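Local coordinates for putative aspartate aminotransferase (Thermus thermophilus, PDB 1IUG), which probably transfers amino groups between amino acids such as aspartate and 2-oxo acids, using pyridoxal 5'-phosphate as its cofactor, at residues 10-15 with 188-193; 18-23 with 233-238; 54-59 with 194-199. All blocks are in the same frame, centred on the assembly; numbering follows the deposited sequence.

The three contacts lie in one region of the subunit, between the N-terminal residues and one edge of the seven-stranded sheet. Contacts 1 and 2 have centres about 11 Å apart and share helix 14-21, while the centre of contact 3 is about 16 Å from that of contact 1 and about 18 Å from that of contact 2. In chain order the segments run 10-15, 18-23, 54-59, 188-193, 194-199, 233-238, so contact 1 crosses the other two, and contact 3 falls within the span of contact 2. Residues 188-192 lead into strand 193-198. The N-terminal helix, the loop after the cofactor-bearing lysine and the sheet edge are thus tied together, and all three contacts touch the second subunit.

Contact 1 of 3, residues 10-15 with 188-193; sequences VRLHPK and MCPPGL
Met188 sends its CG anti to the carbonyl carbon, runs on extended and then bends at chi3 (-73°), while His13 holds its CG anti to the backbone N (chi1 -173°). The backbones set His13 CB 3.9 Å from Met188 CB, and the torsions then carry the two chains obliquely across each other, the bend bringing Met188 CE to 3.9 Å from His13 ND1. Met188 SD stands at the edge of the His13 ring, 5.2 Å from its centroid, a Met-aromatic approach. Methionine suits the place because its unbranched, flexible chain can bend to lay SD and CE beside the ring. ND1 is buried here without a polar partner in the model.

The direct polar link is between main chains. His13 N donates to Met188 O at 3.3 Å, long but almost straight (176°), reaching a lone pair in the carbonyl plane just ahead of the helix, where His13 holds the N-cap position. A water makes a second bridge, accepting from Val10 N and donating to Cys189 O. Between these links, Leu12 turns CD2 onto the backbone, 3.6 Å from Cys189 C, and CD1 to 4.0 Å from Pro190 CG, its branched end crossing the rigid proline ring at about a right angle. Val10 closes the other end, pressing CG2 to 3.7 Å from Met188 CA.

Beyond the pair, Arg11 turns away to a salt bridge with Glu333. His13 packs on helix 233-246 through Val242 and Glu245, Leu12 meets Gln24 of the second subunit, and residues 188-192 lead from here into strand 193-198.

Contact 2 of 3, residues 18-23 with 233-238; sequences EALARP and INLVLA
The contact is a helix-helix packing that joins helix 14-21, the first of the chain, to the start of helix 233-246. Ala19 makes the closest approach: its CB points at the other helix and comes within 3.8 Å of Ala238 CA, with the two CB atoms 4.2 Å apart. Having only a methyl group at each position lets the backbones draw together, the Ala19 and Ala238 CA atoms being 5.3 Å apart. Leu237 adds to the same patch, its CB 4.2 Å from Ala19 CB.

One residue on, Leu20 holds CG anti to the carbonyl carbon (chi1 -66°) and CD1 extended along chi2, so that CD2 is turned toward the other helix. That methyl rests 4.0 Å from Asn234 O and 4.1 Å from Leu235 CD2, the two leucines meeting obliquely, tip to tip. Longer leucine side chains suit this place, where the CA atoms of Leu20 and Asn234 stand 6.1 Å apart.

Near Leu20 and Arg22 a water bridges the two segments. It donates to Leu20 O and Arg22 O and accepts from Asn234 ND2 at 2.7 Å, so the amide serves the carbonyls through one intermediary. Asn234 OD1 accepts a bond from Gln24, leaving both ends of the amide engaged.

Asn234 also packs on Pro191 of the second subunit. Around this seam, Pro190 lies against Leu20 and Leu235, Val35 of helix 30-47 touches Leu237, and Leu193 of strand 193-198 touches Leu235.

Contact 3 of 3, residues 54-59 with 194-199; sequences LILTGS and GFVALS
Four backbone hydrogen bonds join strand 54-57 to strand 194-198 in antiparallel register. Leu54 pairs with Val196: Leu54 N donates to Val196 O at 2.8 Å, nearly straight (176°) but from above the carbonyl plane, and Val196 N returns a bond to Leu54 O in its plane. Leu56 pairs likewise with Gly194, the bond from Leu56 N to Gly194 O running 2.8 Å and nearly along the C=O axis, that from Gly194 N to Leu56 O 2.9 Å. Between them lies the non-hydrogen-bonded pair Ile55 and Phe195, and Phe195 CA makes a CA-H...O contact of 3.3 Å to Leu54 O.

Gly194 suits its place because a CB there would run into Ser59 O, where the chain curls past the end of strand 52-57. On the face bearing Leu54, Leu56 and Val196, Leu56 CD1 meets Val196 CG2 at 3.8 Å, branched tips crossing obliquely, while Leu54 CD1 reaches Leu198 CD1 at 4.3 Å; helices 215-222 and 60-71 cover this face.

On the other face Ile55 and Phe195 lie side by side, pointing the same way. With chi1 at -45° and chi2 at 100°, the phenyl presents its edge to the isoleucine, Phe195 CD2 lying 4.0 Å from Ile55 CG1. Leu43 of helix 30-47 touches both. An alanine in place of Phe195 would remove this ring edge and would probably loosen the packing of Ile55 and Leu43.

Past the pairing, Ser59, at the N-cap position of the next helix, hydrogen-bonds through OG to the phosphate of the pyridoxal-lysine at position 185. The one antiparallel strand of the seven-stranded sheet, 193-198, lies beside edge strand 52-57, which carries a glycine-containing turn and helix start to the cofactor phosphate, as in fold-type I pyridoxal-phosphate enzymes.

Contact 1 of 3, residues 10-15 with 188-193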
# COMPACT_ATOMS: atom_id res chain seq x y z
N VAL A 10 11.60 -10.22 5.47
CA VAL A 10 12.94 -10.79 5.53
C VAL A 10 14.04 -9.79 5.86
O VAL A 10 13.80 -8.59 5.96
CB VAL A 10 13.32 -11.46 4.18
CG1 VAL A 10 12.34 -12.58 3.83
CG2 VAL A 10 13.39 -10.42 3.07
N ARG A 11 15.23 -10.34 6.02
CA ARG A 11 16.47 -9.62 6.29
C ARG A 11 16.69 -8.77 5.03
O ARG A 11 16.75 -9.31 3.92
CB ARG A 11 17.57 -10.66 6.45
CG ARG A 11 18.56 -10.44 7.56
CD ARG A 11 19.35 -9.19 7.44
NE ARG A 11 20.75 -9.54 7.17
CZ ARG A 11 21.55 -10.16 8.04
NH1 ARG A 11 21.11 -10.50 9.25
NH2 ARG A 11 22.80 -10.45 7.68
N LEU A 12 16.79 -7.46 5.21
CA LEU A 12 16.96 -6.55 4.09
C LEU A 12 18.32 -6.53 3.40
O LEU A 12 19.37 -6.63 4.02
CB LEU A 12 16.59 -5.12 4.51
CG LEU A 12 15.15 -4.88 4.98
CD1 LEU A 12 14.95 -3.38 5.23
CD2 LEU A 12 14.15 -5.38 3.93
N HIS A 13 18.26 -6.39 2.08
CA HIS A 13 19.47 -6.32 1.27
C HIS A 13 20.08 -4.94 1.53
O HIS A 13 19.36 -3.95 1.66
CB HIS A 13 19.10 -6.46 -0.21
CG HIS A 13 20.28 -6.57 -1.13
ND1 HIS A 13 20.65 -7.76 -1.72
CD2 HIS A 13 21.18 -5.65 -1.54
CE1 HIS A 13 21.72 -7.56 -2.46
NE2 HIS A 13 22.06 -6.29 -2.37
N PRO A 14 21.42 -4.86 1.65
CA PRO A 14 22.14 -3.61 1.90
C PRO A 14 21.76 -2.46 0.95
O PRO A 14 21.67 -1.31 1.37
CB PRO A 14 23.60 -4.03 1.74
CG PRO A 14 23.58 -5.42 2.31
CD PRO A 14 22.35 -6.01 1.66
N LYS A 15 21.53 -2.78 -0.32
CA LYS A 15 21.15 -1.78 -1.32
C LYS A 15 19.78 -1.15 -1.00
O LYS A 15 19.52 -0.00 -1.36
CB LYS A 15 21.11 -2.39 -2.72
CG LYS A 15 22.46 -2.48 -3.43
CD LYS A 15 23.08 -1.09 -3.62
CE LYS A 15 24.43 -1.12 -4.34
NZ LYS A 15 24.89 -2.49 -4.73
N MET A 188 13.81 -9.15 -1.00
CA MET A 188 14.59 -8.61 0.12
C MET A 188 14.36 -7.12 0.36
O MET A 188 15.28 -6.37 0.70
CB MET A 188 16.08 -8.92 -0.08
CG MET A 188 16.41 -10.41 -0.15
SD MET A 188 18.07 -10.75 -0.81
CE MET A 188 17.80 -10.35 -2.56
N CYS A 189 13.11 -6.69 0.16
CA CYS A 189 12.71 -5.30 0.35
C CYS A 189 11.63 -5.23 1.42
O CYS A 189 11.08 -6.25 1.81
CB CYS A 189 12.17 -4.72 -0.95
SG CYS A 189 13.41 -4.47 -2.21
N PRO A 190 11.35 -4.03 1.94
CA PRO A 190 10.32 -3.87 2.98
C PRO A 190 8.93 -4.15 2.39
O PRO A 190 8.76 -4.16 1.17
CB PRO A 190 10.45 -2.39 3.37
CG PRO A 190 11.86 -2.04 2.99
CD PRO A 190 12.03 -2.74 1.68
N PRO A 191 7.94 -4.43 3.26
CA PRO A 191 6.56 -4.69 2.84
C PRO A 191 6.00 -3.36 2.32
O PRO A 191 6.45 -2.30 2.76
CB PRO A 191 5.86 -5.06 4.15
CG PRO A 191 6.97 -5.57 5.01
CD PRO A 191 8.09 -4.63 4.71
N GLY A 192 5.05 -3.41 1.40
CA GLY A 192 4.48 -2.17 0.89
C GLY A 192 4.17 -2.13 -0.59
O GLY A 192 3.45 -1.24 -1.05
N LEU A 193 4.72 -3.07 -1.35
CA LEU A 193 4.46 -3.14 -2.79
C LEU A 193 3.96 -4.52 -3.21
O LEU A 193 4.32 -5.53 -2.61
CB LEU A 193 5.73 -2.82 -3.60
CG LEU A 193 6.36 -1.43 -3.49
CD1 LEU A 193 7.58 -1.37 -4.41
CD2 LEU A 193 5.35 -0.35 -3.87
O HOH W 1 11.25 -7.48 4.40

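Contact 2 of 3, residues 18-23 with 233-238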
# COMPACT_ATOMS: atom_id res chain seq x y z
N GLU A 18 20.16 1.63 1.66
CA GLU A 18 20.76 2.83 1.07
C GLU A 18 19.67 3.65 0.38
O GLU A 18 19.60 4.87 0.54
CB GLU A 18 21.81 2.45 0.02
CG GLU A 18 23.03 1.75 0.57
CD GLU A 18 24.07 1.51 -0.51
OE1 GLU A 18 24.43 2.49 -1.21
OE2 GLU A 18 24.52 0.36 -0.66
N ALA A 19 18.84 2.95 -0.39
CA ALA A 19 17.75 3.57 -1.13
C ALA A 19 16.76 4.29 -0.21
O ALA A 19 16.30 5.38 -0.53
CB ALA A 19 17.02 2.53 -1.97
N LEU A 20 16.46 3.68 0.93
CA LEU A 20 15.53 4.25 1.89
C LEU A 20 16.08 5.49 2.61
O LEU A 20 15.32 6.27 3.17
CB LEU A 20 15.10 3.20 2.92
CG LEU A 20 14.28 2.02 2.41
CD1 LEU A 20 13.92 1.10 3.58
CD2 LEU A 20 13.02 2.50 1.71
N ALA A 21 17.40 5.66 2.58
CA ALA A 21 18.05 6.81 3.22
C ALA A 21 18.06 8.05 2.31
O ALA A 21 18.35 9.16 2.76
CB ALA A 21 19.47 6.45 3.64
N ARG A 22 17.75 7.85 1.03
CA ARG A 22 17.72 8.94 0.06
C ARG A 22 16.59 9.92 0.36
O ARG A 22 15.53 9.53 0.85
CB ARG A 22 17.54 8.39 -1.36
CG ARG A 22 18.65 7.47 -1.83
CD ARG A 22 20.00 8.17 -1.84
NE ARG A 22 21.08 7.25 -2.18
CZ ARG A 22 22.33 7.62 -2.44
NH1 ARG A 22 22.67 8.90 -2.41
NH2 ARG A 22 23.24 6.70 -2.72
N PRO A 23 16.82 11.22 0.09
CA PRO A 23 15.80 12.25 0.33
C PRO A 23 14.57 11.97 -0.53
O PRO A 23 14.67 11.36 -1.59
CB PRO A 23 16.51 13.54 -0.10
CG PRO A 23 17.95 13.25 0.20
CD PRO A 23 18.10 11.84 -0.33
N ILE A 233 7.14 5.44 -3.93
CA ILE A 233 8.34 5.66 -4.72
C ILE A 233 9.66 5.29 -4.04
O ILE A 233 10.61 4.87 -4.70
CB ILE A 233 8.38 7.14 -5.24
CG1 ILE A 233 9.47 7.31 -6.30
CG2 ILE A 233 8.56 8.11 -4.08
CD1 ILE A 233 9.21 6.54 -7.58
N ASN A 234 9.71 5.42 -2.71
CA ASN A 234 10.90 5.08 -1.93
C ASN A 234 11.17 3.57 -2.04
O ASN A 234 12.32 3.15 -2.19
CB ASN A 234 10.71 5.46 -0.46
CG ASN A 234 10.27 6.90 -0.28
OD1 ASN A 234 9.20 7.30 -0.74
ND2 ASN A 234 11.09 7.69 0.41
N LEU A 235 10.11 2.78 -1.92
CA LEU A 235 10.21 1.33 -2.01
C LEU A 235 10.53 0.91 -3.44
O LEU A 235 11.25 -0.06 -3.66
CB LEU A 235 8.90 0.68 -1.55
CG LEU A 235 8.44 0.94 -0.12
CD1 LEU A 235 7.17 0.15 0.15
CD2 LEU A 235 9.51 0.54 0.87
N VAL A 236 9.99 1.63 -4.42
CA VAL A 236 10.24 1.34 -5.82
C VAL A 236 11.74 1.47 -6.10
O VAL A 236 12.31 0.66 -6.82
CB VAL A 236 9.42 2.28 -6.76
CG1 VAL A 236 9.82 2.07 -8.21
CG2 VAL A 236 7.94 2.02 -6.59
N LEU A 237 12.37 2.47 -5.48
CA LEU A 237 13.81 2.70 -5.62
C LEU A 237 14.57 1.49 -5.10
O LEU A 237 15.53 1.04 -5.72
CB LEU A 237 14.24 3.94 -4.83
CG LEU A 237 14.27 5.27 -5.58
CD1 LEU A 237 14.38 6.42 -4.58
CD2 LEU A 237 15.43 5.27 -6.56
N ALA A 238 14.13 1.00 -3.94
CA ALA A 238 14.74 -0.17 -3.31
C ALA A 238 14.61 -1.41 -4.20
O ALA A 238 15.55 -2.19 -4.33
CB ALA A 238 14.10 -0.42 -1.94
O HOH W 2 13.53 7.77 1.62

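Contact 3 of 3, residues 54-59 with 194-199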
# COMPACT_ATOMS: atom_id res chain seq x y z
N LEU A 54 2.73 -4.46 -13.44
CA LEU A 54 2.20 -3.28 -12.77
C LEU A 54 2.62 -3.24 -11.30
O LEU A 54 2.60 -4.27 -10.61
CB LEU A 54 0.68 -3.24 -12.89
CG LEU A 54 0.14 -3.13 -14.32
CD1 LEU A 54 -1.37 -3.24 -14.33
CD2 LEU A 54 0.59 -1.82 -14.94
N ILE A 55 3.06 -2.07 -10.85
CA ILE A 55 3.48 -1.86 -9.47
C ILE A 55 2.32 -1.24 -8.68
O ILE A 55 1.85 -0.15 -9.01
CB ILE A 55 4.69 -0.92 -9.39
CG1 ILE A 55 5.85 -1.50 -10.20
CG2 ILE A 55 5.08 -0.68 -7.93
CD1 ILE A 55 7.10 -0.65 -10.17
N LEU A 56 1.87 -1.95 -7.65
CA LEU A 56 0.77 -1.48 -6.81
C LEU A 56 1.25 -1.19 -5.40
O LEU A 56 2.08 -1.92 -4.86
CB LEU A 56 -0.34 -2.53 -6.76
CG LEU A 56 -0.91 -3.07 -8.08
CD1 LEU A 56 -2.00 -4.07 -7.77
CD2 LEU A 56 -1.45 -1.95 -8.94
N THR A 57 0.72 -0.13 -4.81
CA THR A 57 1.10 0.24 -3.46
C THR A 57 0.15 -0.48 -2.50
O THR A 57 -1.03 -0.13 -2.39
CB THR A 57 1.07 1.77 -3.27
OG1 THR A 57 2.06 2.35 -4.13
CG2 THR A 57 1.39 2.15 -1.82
N GLY A 58 0.67 -1.53 -1.87
CA GLY A 58 -0.10 -2.33 -0.94
C GLY A 58 0.61 -3.67 -0.77
O GLY A 58 1.68 -3.87 -1.35
N SER A 59 0.04 -4.58 0.02
CA SER A 59 0.68 -5.87 0.24
C SER A 59 0.43 -6.84 -0.91
O SER A 59 -0.29 -6.52 -1.87
CB SER A 59 0.23 -6.49 1.57
OG SER A 59 -1.11 -6.93 1.50
N GLY A 194 3.08 -4.52 -4.20
CA GLY A 194 2.54 -5.75 -4.75
C GLY A 194 2.70 -5.62 -6.26
O GLY A 194 2.68 -4.50 -6.79
N PHE A 195 2.92 -6.73 -6.95
CA PHE A 195 3.10 -6.68 -8.40
C PHE A 195 2.16 -7.63 -9.15
O PHE A 195 1.94 -8.77 -8.74
CB PHE A 195 4.54 -7.02 -8.79
CG PHE A 195 5.57 -6.33 -7.95
CD1 PHE A 195 6.20 -7.01 -6.91
CD2 PHE A 195 5.90 -5.00 -8.17
CE1 PHE A 195 7.13 -6.38 -6.10
CE2 PHE A 195 6.83 -4.35 -7.37
CZ PHE A 195 7.44 -5.04 -6.33
N VAL A 196 1.60 -7.13 -10.24
CA VAL A 196 0.72 -7.92 -11.08
C VAL A 196 1.37 -7.97 -12.46
O VAL A 196 1.55 -6.94 -13.12
CB VAL A 196 -0.69 -7.30 -11.23
CG1 VAL A 196 -1.55 -8.18 -12.14
CG2 VAL A 196 -1.36 -7.16 -9.88
N ALA A 197 1.83 -9.17 -12.82
CA ALA A 197 2.46 -9.39 -14.11
C ALA A 197 1.41 -9.97 -15.05
O ALA A 197 0.75 -10.95 -14.71
CB ALA A 197 3.65 -10.34 -13.97
N LEU A 198 1.26 -9.35 -16.21
CA LEU A 198 0.29 -9.78 -17.21
C LEU A 198 0.96 -10.11 -18.54
O LEU A 198 1.67 -9.27 -19.11
CB LEU A 198 -0.75 -8.67 -17.44
CG LEU A 198 -1.56 -8.20 -16.23
CD1 LEU A 198 -2.17 -6.84 -16.50
CD2 LEU A 198 -2.62 -9.22 -15.87
N SER A 199 0.74 -11.32 -19.03
CA SER A 199 1.29 -11.76 -20.30
C SER A 199 0.52 -11.07 -21.43
O SER A 199 -0.55 -10.48 -21.19
CB SER A 199 1.14 -13.28 -20.44
OG SER A 199 -0.22 -13.65 -20.58